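Local coordinates for choline binding protein PCPA (Streptococcus pneumoniae, PDB 4CP6), which is a vaccine antigen with a leucine-rich repeat region, probably held on the pneumococcal surface through choline binding, at residues 150-155 with 177-182; 173-178 with 193-198; 105-110 with 133-138. One frame throughout, in Å; residues are numbered along the deposited sequence. Where two conformers were deposited one is given.

Contact 1: residues 150-155 with 177-182; sequences LEYIGT and LISHEA
The backbone of Ser179 donates from N to Ile153 O at 2.9 Å, and Ile153 in turn donates from N to Leu177 O at 3.0 Å. A third bond, from Leu177 N to Glu151 O, is weak at 3.3 Å. These bonds zip strand 152-153 to strand 177-178 in parallel, pairing Tyr152 with Leu177 and Ile153 with Ile178. Short parallel strands from successive coils form one wall of this leucine-rich repeat solenoid, which belongs to the BspA type, and side chains alternate between the two faces of the sheet. On the buried face, Ile153 and Ile178 run alongside each other, and Ile153 CG2 also meets Ala182 CB at 3.9 Å. On the other face, Tyr152 has CG anti to its backbone N (chi1 176°), and its ring runs alongside Leu177, whose CD2 approaches CE1 obliquely at 3.5 Å. Where the strands end, the chemistry becomes polar. Ser179 was deposited in two conformers; in one of them OG lies 2.8 Å from Thr155 OG1 and 2.9 Å from a water that donates to Tyr152 OH at 2.8 Å, so both links of the serine hydroxyl are less certain. Thr155 OG1, anti to the carbonyl carbon (chi1 -65°), faces this Ser179 OG, while its CG2 approaches the backbone oxygen of His180.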
loop_
_atom_site.group_PDB
_atom_site.type_symbol
_atom_site.label_atom_id
_atom_site.label_comp_id
_atom_site.label_asym_id
_atom_site.label_seq_id
_atom_site.Cartn_x
_atom_site.Cartn_y
_atom_site.Cartn_z
ATOM N N LEU A 150 13.607 17.671 -0.337
ATOM C CA LEU A 150 12.893 16.599 -1.036
ATOM C C LEU A 150 11.448 16.970 -1.330
ATOM O O LEU A 150 10.708 17.301 -0.413
ATOM C CB LEU A 150 12.997 15.329 -0.213
ATOM C CG LEU A 150 12.266 14.105 -0.803
ATOM C CD1 LEU A 150 13.002 13.569 -2.041
ATOM C CD2 LEU A 150 12.147 13.027 0.245
ATOM N N GLU A 151 11.068 16.910 -2.613
ATOM C CA GLU A 151 9.714 17.258 -3.045
ATOM C C GLU A 151 8.862 16.068 -3.493
ATOM O O GLU A 151 7.625 16.198 -3.511
ATOM C CB GLU A 151 9.781 18.228 -4.224
ATOM C CG GLU A 151 10.416 19.562 -3.855
ATOM C CD GLU A 151 10.464 20.587 -4.974
ATOM O OE1 GLU A 151 9.685 20.462 -5.945
ATOM O OE2 GLU A 151 11.273 21.538 -4.860
ATOM N N TYR A 152 9.503 14.970 -3.930
ATOM C CA TYR A 152 8.793 13.877 -4.553
ATOM C C TYR A 152 9.373 12.550 -4.103
ATOM O O TYR A 152 10.584 12.349 -4.169
ATOM C CB TYR A 152 9.024 14.008 -6.080
ATOM C CG TYR A 152 8.419 12.886 -6.894
ATOM C CD1 TYR A 152 7.087 12.926 -7.291
ATOM C CD2 TYR A 152 9.181 11.780 -7.275
ATOM C CE1 TYR A 152 6.516 11.879 -8.003
ATOM C CE2 TYR A 152 8.620 10.726 -7.986
ATOM C CZ TYR A 152 7.286 10.785 -8.346
ATOM O OH TYR A 152 6.760 9.727 -9.030
ATOM N N ILE A 153 8.499 11.616 -3.709
ATOM C CA ILE A 153 8.885 10.230 -3.400
ATOM C C ILE A 153 8.135 9.337 -4.378
ATOM O O ILE A 153 6.899 9.393 -4.419
ATOM C CB ILE A 153 8.564 9.855 -1.947
ATOM C CG1 ILE A 153 9.440 10.677 -0.982
ATOM C CG2 ILE A 153 8.704 8.319 -1.733
ATOM C CD1 ILE A 153 9.105 10.429 0.496
ATOM N N GLY A 154 8.870 8.561 -5.167
ATOM C CA GLY A 154 8.319 7.692 -6.191
ATOM C C GLY A 154 7.641 6.419 -5.721
ATOM O O GLY A 154 7.613 6.104 -4.536
ATOM N N THR A 155 7.054 5.706 -6.704
ATOM C CA THR A 155 6.274 4.506 -6.472
ATOM C C THR A 155 7.102 3.461 -5.765
ATOM O O THR A 155 8.230 3.187 -6.162
ATOM C CB THR A 155 5.744 4.004 -7.787
ATOM O OG1 THR A 155 4.834 5.001 -8.277
ATOM C CG2 THR A 155 5.018 2.661 -7.666
ATOM N N LEU A 177 4.516 15.298 -2.809
ATOM C CA LEU A 177 3.858 14.128 -3.375
ATOM C C LEU A 177 4.556 12.872 -2.908
ATOM O O LEU A 177 5.788 12.771 -3.012
ATOM C CB LEU A 177 3.855 14.244 -4.906
ATOM C CG LEU A 177 3.034 13.159 -5.665
ATOM C CD1 LEU A 177 2.716 13.634 -7.063
ATOM C CD2 LEU A 177 3.795 11.838 -5.782
ATOM N N ILE A 178 3.774 11.902 -2.426
ATOM C CA ILE A 178 4.286 10.579 -2.027
ATOM C C ILE A 178 3.475 9.617 -2.872
ATOM O O ILE A 178 2.246 9.564 -2.744
ATOM C CB ILE A 178 4.149 10.265 -0.531
ATOM C CG1 ILE A 178 4.709 11.405 0.328
ATOM C CG2 ILE A 178 4.849 8.937 -0.250
ATOM C CD1 ILE A 178 4.563 11.161 1.851
ATOM N N SER A 179 4.150 8.859 -3.741
ATOM C CA SER A 179 3.502 7.999 -4.709
ATOM C C SER A 179 2.986 6.650 -4.166
ATOM O O SER A 179 3.232 6.254 -3.024
ATOM C CB SER A 179 4.455 7.793 -5.877
ATOM O OG SER A 179 3.792 7.258 -7.004
ATOM N N HIS A 180 2.270 5.955 -5.031
ATOM C CA HIS A 180 1.652 4.649 -4.835
ATOM C C HIS A 180 2.597 3.698 -4.098
ATOM O O HIS A 180 3.752 3.514 -4.495
ATOM C CB HIS A 180 1.339 4.090 -6.243
ATOM C CG HIS A 180 0.663 2.751 -6.362
ATOM N ND1 HIS A 180 1.336 1.635 -6.846
ATOM C CD2 HIS A 180 -0.643 2.438 -6.198
ATOM C CE1 HIS A 180 0.416 0.670 -6.925
ATOM N NE2 HIS A 180 -0.789 1.112 -6.563
ATOM N N GLU A 181 2.102 3.065 -3.024
ATOM C CA GLU A 181 2.815 2.015 -2.285
ATOM C C GLU A 181 4.193 2.412 -1.789
ATOM O O GLU A 181 5.004 1.522 -1.495
ATOM C CB GLU A 181 2.900 0.720 -3.126
ATOM C CG GLU A 181 1.503 0.213 -3.479
ATOM C CD GLU A 181 1.380 -1.168 -4.076
ATOM O OE1 GLU A 181 2.347 -1.943 -3.951
ATOM O OE2 GLU A 181 0.267 -1.520 -4.531
ATOM N N ALA A 182 4.439 3.710 -1.579
ATOM C CA ALA A 182 5.791 4.103 -1.129
ATOM C C ALA A 182 6.179 3.493 0.209
ATOM O O ALA A 182 7.372 3.271 0.445
ATOM C CB ALA A 182 5.924 5.605 -1.074
HETATM O O HOH W 1 3.970 9.523 -8.729
#

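Contact 2: residues 173-178 with 193-198; sequences SKLELI and TLPKSV
Ser197 carries the polar side of this contact by turning its hydroxyl into the bend at 173-175. With OG in the crowded position between its backbone N and carbonyl carbon (chi1 48°), it lies 2.7 Å from Leu175 O and 3.1 Å from Ser173 O; the bond to Leu175 O is not settled, since the proton has another acceptor within reach. A water also spans the gap, donating to Ser173 O at 2.8 Å and accepting a weak bond from Ser197 N. Within its own segment, Ser173 OG accepts from Leu175 N at 3.0 Å, closing an ST turn. Asn221 from further along the chain bonds through ND2 to Pro195 O and Val198 O, on a type I turn from Pro195 to Val198. Among the nonpolar contacts, Ser173 OG rests 3.6 Å from Pro195 CG. Deeper in, Leu175 and Val198 run side by side, CD2 to CG2 at 4.1 Å, and the Ile178 and Leu194 side chains cross obliquely, CD1 of Ile178 meeting CD2 of Leu194 at 3.8 Å. Phe169 on strand 166-169 touches both Leu175 and Pro195. Stacked bends of this kind, each carrying the chain from a strand on one side of the coil to a short strand on the other, are typical of a leucine-rich repeat solenoid.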
loop_
_atom_site.group_PDB
_atom_site.type_symbol
_atom_site.label_atom_id
_atom_site.label_comp_id
_atom_site.label_asym_id
_atom_site.label_seq_id
_atom_site.Cartn_x
_atom_site.Cartn_y
_atom_site.Cartn_z
ATOM N N SER A 173 10.154 20.949 5.486
ATOM C CA SER A 173 10.045 20.032 4.381
ATOM C C SER A 173 9.287 20.633 3.206
ATOM O O SER A 173 8.270 21.331 3.406
ATOM C CB SER A 173 9.293 18.787 4.839
ATOM O OG SER A 173 9.102 17.892 3.747
ATOM N N LYS A 174 9.746 20.347 1.994
ATOM C CA LYS A 174 9.084 20.743 0.752
ATOM C C LYS A 174 8.382 19.525 0.103
ATOM O O LYS A 174 7.993 19.598 -1.067
ATOM C CB LYS A 174 10.066 21.401 -0.230
ATOM C CG LYS A 174 10.621 22.747 0.288
ATOM C CD LYS A 174 11.666 23.316 -0.666
ATOM C CE LYS A 174 11.118 23.997 -1.897
ATOM N NZ LYS A 174 12.185 24.741 -2.627
ATOM N N LEU A 175 8.214 18.426 0.883
ATOM C CA LEU A 175 7.640 17.199 0.332
ATOM C C LEU A 175 6.197 17.408 -0.088
ATOM O O LEU A 175 5.369 17.756 0.769
ATOM C CB LEU A 175 7.762 16.077 1.326
ATOM C CG LEU A 175 7.221 14.730 0.862
ATOM C CD1 LEU A 175 8.003 14.198 -0.346
ATOM C CD2 LEU A 175 7.267 13.734 2.021
ATOM N N GLU A 176 5.908 17.236 -1.393
ATOM C CA GLU A 176 4.582 17.553 -1.887
ATOM C C GLU A 176 3.799 16.328 -2.345
ATOM O O GLU A 176 2.556 16.367 -2.341
ATOM C CB GLU A 176 4.733 18.603 -3.011
ATOM C CG GLU A 176 3.444 19.173 -3.562
ATOM C CD GLU A 176 2.810 18.384 -4.694
ATOM O OE1 GLU A 176 3.494 17.522 -5.292
ATOM O OE2 GLU A 176 1.604 18.607 -4.946
ATOM N N LEU A 177 4.516 15.298 -2.809
ATOM C CA LEU A 177 3.858 14.128 -3.375
ATOM C C LEU A 177 4.556 12.872 -2.908
ATOM O O LEU A 177 5.788 12.771 -3.012
ATOM C CB LEU A 177 3.855 14.244 -4.906
ATOM C CG LEU A 177 3.034 13.159 -5.665
ATOM C CD1 LEU A 177 2.716 13.634 -7.063
ATOM C CD2 LEU A 177 3.795 11.838 -5.782
ATOM N N ILE A 178 3.774 11.902 -2.426
ATOM C CA ILE A 178 4.286 10.579 -2.027
ATOM C C ILE A 178 3.475 9.617 -2.872
ATOM O O ILE A 178 2.246 9.564 -2.744
ATOM C CB ILE A 178 4.149 10.265 -0.531
ATOM C CG1 ILE A 178 4.709 11.405 0.328
ATOM C CG2 ILE A 178 4.849 8.937 -0.250
ATOM C CD1 ILE A 178 4.563 11.161 1.851
ATOM N N THR A 193 4.882 10.925 10.416
ATOM C CA THR A 193 4.240 12.240 10.406
ATOM C C THR A 193 4.373 12.839 9.027
ATOM O O THR A 193 5.503 13.117 8.572
ATOM C CB THR A 193 4.867 13.180 11.411
ATOM O OG1 THR A 193 4.726 12.609 12.710
ATOM C CG2 THR A 193 4.182 14.563 11.402
ATOM N N LEU A 194 3.224 13.100 8.381
ATOM C CA LEU A 194 3.241 13.734 7.069
ATOM C C LEU A 194 3.488 15.240 7.220
ATOM O O LEU A 194 2.730 15.921 7.915
ATOM C CB LEU A 194 1.921 13.499 6.294
ATOM C CG LEU A 194 1.559 12.040 5.999
ATOM C CD1 LEU A 194 0.212 11.961 5.287
ATOM C CD2 LEU A 194 2.635 11.374 5.135
ATOM N N PRO A 195 4.468 15.788 6.500
ATOM C CA PRO A 195 4.707 17.237 6.604
ATOM C C PRO A 195 3.512 18.068 6.126
ATOM O O PRO A 195 2.670 17.604 5.335
ATOM C CB PRO A 195 5.931 17.473 5.715
ATOM C CG PRO A 195 6.669 16.158 5.750
ATOM C CD PRO A 195 5.542 15.111 5.747
ATOM N N LYS A 196 3.473 19.330 6.574
ATOM C CA LYS A 196 2.436 20.282 6.203
ATOM C C LYS A 196 2.375 20.492 4.676
ATOM O O LYS A 196 1.306 20.783 4.136
ATOM C CB LYS A 196 2.735 21.621 6.920
ATOM C CG LYS A 196 1.849 22.801 6.563
ATOM C CD LYS A 196 2.324 24.103 7.251
ATOM C CE LYS A 196 1.471 25.278 6.826
ATOM N NZ LYS A 196 1.654 25.625 5.390
ATOM N N SER A 197 3.508 20.325 3.980
ATOM C CA SER A 197 3.570 20.562 2.542
ATOM C C SER A 197 2.933 19.449 1.651
ATOM O O SER A 197 2.765 19.661 0.446
ATOM C CB SER A 197 5.041 20.690 2.136
ATOM O OG SER A 197 5.794 19.623 2.693
ATOM N N VAL A 198 2.654 18.256 2.232
ATOM C CA VAL A 198 2.177 17.118 1.437
ATOM C C VAL A 198 0.791 17.403 0.902
ATOM O O VAL A 198 -0.140 17.646 1.689
ATOM C CB VAL A 198 2.220 15.798 2.229
ATOM C CG1 VAL A 198 1.680 14.647 1.365
ATOM C CG2 VAL A 198 3.650 15.484 2.695
HETATM O O HOH W 2 6.159 21.167 5.289
#

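Contact 3: residues 105-110 with 133-138; sequences KKIQKK and DRAFDF
In the leucine-rich repeat solenoid, the loop that follows strand 106-107 stacks on the corresponding loop of the next coil, setting Lys110 against Arg134. Both residues have left-handed backbone conformations, so the two bends match. A single backbone hydrogen bond joins them: Lys110 N donates to Asp133 O at 3.0 Å, nearly along the C=O axis, and Lys109 CA sits close to the same oxygen. The carboxylate of Asp133 is engaged elsewhere, by Thr155 N of the following coil. Inside the coil, Ile107 provides the apolar contact. Its CG2 meets Ala135 CB at 3.8 Å, and its CD1 comes obliquely to Phe136 CZ at 4.2 Å, the two side chains crossing at about a right angle. Phe136 is itself stacked on Phe112, and its ring also meets that of Phe158. On the outer side, the extended chains of Lys110 and Arg134 lie alongside each other, CE to CD at 3.8 Å, although both are cations. Asp137 probably eases that repulsion: Arg134 NH1 makes a salt bridge to OD2 at 2.9 Å, reaching its anti side, while OD1 bonds to His113 ND1. Lys110 is tied to the same carboxylate indirectly, NZ donating at 2.9 Å to a water that itself donates to Asp137 OD2 at 2.7 Å.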
loop_
_atom_site.group_PDB
_atom_site.type_symbol
_atom_site.label_atom_id
_atom_site.label_comp_id
_atom_site.label_asym_id
_atom_site.label_seq_id
_atom_site.Cartn_x
_atom_site.Cartn_y
_atom_site.Cartn_z
ATOM N N LYS A 105 20.983 15.686 -6.449
ATOM C CA LYS A 105 19.651 16.250 -6.637
ATOM C C LYS A 105 18.595 15.175 -6.930
ATOM O O LYS A 105 17.413 15.432 -6.740
ATOM C CB LYS A 105 19.667 17.274 -7.778
ATOM C CG LYS A 105 18.418 18.165 -7.750
ATOM C CD LYS A 105 18.585 19.408 -8.607
ATOM C CE LYS A 105 17.307 20.213 -8.654
ATOM N NZ LYS A 105 17.526 21.587 -9.188
ATOM N N LYS A 106 18.995 14.011 -7.452
ATOM C CA LYS A 106 18.041 12.966 -7.790
ATOM C C LYS A 106 18.626 11.620 -7.500
ATOM O O LYS A 106 19.801 11.383 -7.791
ATOM C CB LYS A 106 17.676 13.055 -9.279
ATOM C CG LYS A 106 16.613 12.050 -9.715
ATOM C CD LYS A 106 15.809 12.508 -10.917
ATOM C CE LYS A 106 16.588 12.460 -12.203
ATOM N NZ LYS A 106 15.714 12.637 -13.398
ATOM N N ILE A 107 17.818 10.722 -6.971
ATOM C CA ILE A 107 18.123 9.302 -6.818
ATOM C C ILE A 107 17.226 8.623 -7.843
ATOM O O ILE A 107 15.991 8.689 -7.743
ATOM C CB ILE A 107 17.909 8.769 -5.392
ATOM C CG1 ILE A 107 18.941 9.413 -4.426
ATOM C CG2 ILE A 107 18.050 7.223 -5.415
ATOM C CD1 ILE A 107 18.614 9.230 -2.902
ATOM N N GLN A 108 17.821 8.071 -8.887
ATOM C CA GLN A 108 17.089 7.399 -9.954
ATOM C C GLN A 108 16.428 6.107 -9.461
ATOM O O GLN A 108 16.720 5.611 -8.363
ATOM C CB GLN A 108 18.027 7.097 -11.129
ATOM C CG GLN A 108 18.480 8.370 -11.849
ATOM C CD GLN A 108 19.542 8.131 -12.893
ATOM O OE1 GLN A 108 20.305 9.063 -13.281
ATOM N NE2 GLN A 108 19.636 6.903 -13.362
ATOM N N LYS A 109 15.548 5.540 -10.301
ATOM C CA LYS A 109 14.824 4.323 -9.920
ATOM C C LYS A 109 15.785 3.225 -9.503
ATOM O O LYS A 109 16.827 3.033 -10.149
ATOM C CB LYS A 109 13.901 3.808 -11.043
ATOM C CG LYS A 109 14.571 3.596 -12.377
ATOM C CD LYS A 109 13.545 3.244 -13.451
ATOM C CE LYS A 109 14.274 2.840 -14.705
ATOM N NZ LYS A 109 13.367 2.185 -15.686
ATOM N N LYS A 110 15.481 2.540 -8.400
ATOM C CA LYS A 110 16.316 1.432 -7.917
ATOM C C LYS A 110 17.760 1.853 -7.637
ATOM O O LYS A 110 18.654 0.992 -7.618
ATOM C CB LYS A 110 16.241 0.247 -8.904
ATOM C CG LYS A 110 14.850 -0.392 -8.866
ATOM C CD LYS A 110 14.749 -1.672 -9.626
ATOM C CE LYS A 110 13.421 -2.294 -9.263
ATOM N NZ LYS A 110 13.305 -3.666 -9.852
ATOM N N ASP A 133 11.204 5.842 -8.361
ATOM C CA ASP A 133 10.564 4.590 -8.053
ATOM C C ASP A 133 11.478 3.543 -7.499
ATOM O O ASP A 133 12.569 3.333 -8.027
ATOM C CB ASP A 133 9.845 4.025 -9.279
ATOM C CG ASP A 133 8.819 4.952 -9.904
ATOM O OD1 ASP A 133 8.511 6.016 -9.297
ATOM O OD2 ASP A 133 8.199 4.551 -10.896
ATOM N N ARG A 134 11.030 2.871 -6.440
ATOM C CA ARG A 134 11.763 1.721 -5.889
ATOM C C ARG A 134 13.210 2.030 -5.521
ATOM O O ARG A 134 14.061 1.119 -5.516
ATOM C CB ARG A 134 11.650 0.502 -6.845
ATOM C CG ARG A 134 10.214 0.022 -6.943
ATOM C CD ARG A 134 10.047 -1.227 -7.797
ATOM N NE ARG A 134 8.661 -1.720 -7.743
ATOM C CZ ARG A 134 8.182 -2.510 -6.772
ATOM N NH1 ARG A 134 8.982 -2.940 -5.791
ATOM N NH2 ARG A 134 6.904 -2.891 -6.786
ATOM N N ALA A 135 13.511 3.292 -5.192
ATOM C CA ALA A 135 14.905 3.610 -4.868
ATOM C C ALA A 135 15.465 2.791 -3.717
ATOM O O ALA A 135 16.660 2.455 -3.744
ATOM C CB ALA A 135 15.046 5.082 -4.571
ATOM N N PHE A 136 14.637 2.452 -2.728
ATOM C CA PHE A 136 15.067 1.714 -1.547
ATOM C C PHE A 136 14.181 0.503 -1.342
ATOM O O PHE A 136 14.040 0.051 -0.199
ATOM C CB PHE A 136 15.018 2.626 -0.302
ATOM C CG PHE A 136 15.972 3.793 -0.344
ATOM C CD1 PHE A 136 17.278 3.654 0.101
ATOM C CD2 PHE A 136 15.581 5.021 -0.882
ATOM C CE1 PHE A 136 18.163 4.734 0.078
ATOM C CE2 PHE A 136 16.475 6.099 -0.920
ATOM C CZ PHE A 136 17.764 5.932 -0.461
ATOM N N ASP A 137 13.629 -0.093 -2.427
ATOM C CA ASP A 137 12.784 -1.245 -2.171
ATOM C C ASP A 137 13.615 -2.436 -1.683
ATOM O O ASP A 137 14.776 -2.604 -2.077
ATOM C CB ASP A 137 11.854 -1.599 -3.338
ATOM C CG ASP A 137 12.511 -2.140 -4.581
ATOM O OD1 ASP A 137 13.715 -1.885 -4.780
ATOM O OD2 ASP A 137 11.809 -2.825 -5.365
ATOM N N PHE A 138 13.047 -3.236 -0.780
ATOM C CA PHE A 138 13.704 -4.424 -0.205
ATOM C C PHE A 138 14.984 -4.043 0.557
ATOM O O PHE A 138 15.842 -4.900 0.798
ATOM C CB PHE A 138 13.987 -5.489 -1.296
ATOM C CG PHE A 138 12.714 -5.998 -1.934
ATOM C CD1 PHE A 138 11.976 -7.022 -1.339
ATOM C CD2 PHE A 138 12.230 -5.433 -3.112
ATOM C CE1 PHE A 138 10.804 -7.492 -1.928
ATOM C CE2 PHE A 138 11.063 -5.924 -3.715
ATOM C CZ PHE A 138 10.343 -6.921 -3.103
HETATM O O HOH W 3 12.533 -4.609 -7.211
#

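All three contacts join neighbouring coils of one solenoid, at different points round the coil. Contact 1 is the sheet contact, a regular parallel ladder. Contact 2 shares Leu177 and Ile178 with it but lies at the bend before the strand, where a hydroxyl and a water replace the ladder; Glu151 O and Glu176 N probably hydrogen-bond between the two. Contact 3 lies past the strand, two coils earlier than contact 1, and its surface side has the charged chemistry. Each has buried apolar side chains and a more exposed side, which in contact 1 is also partly apolar. Thr155 O and N probably hydrogen-bond to Arg134 N and Asp133 OD1, whereas contacts 2 and 3 stay about 8 Å apart at their nearest atoms.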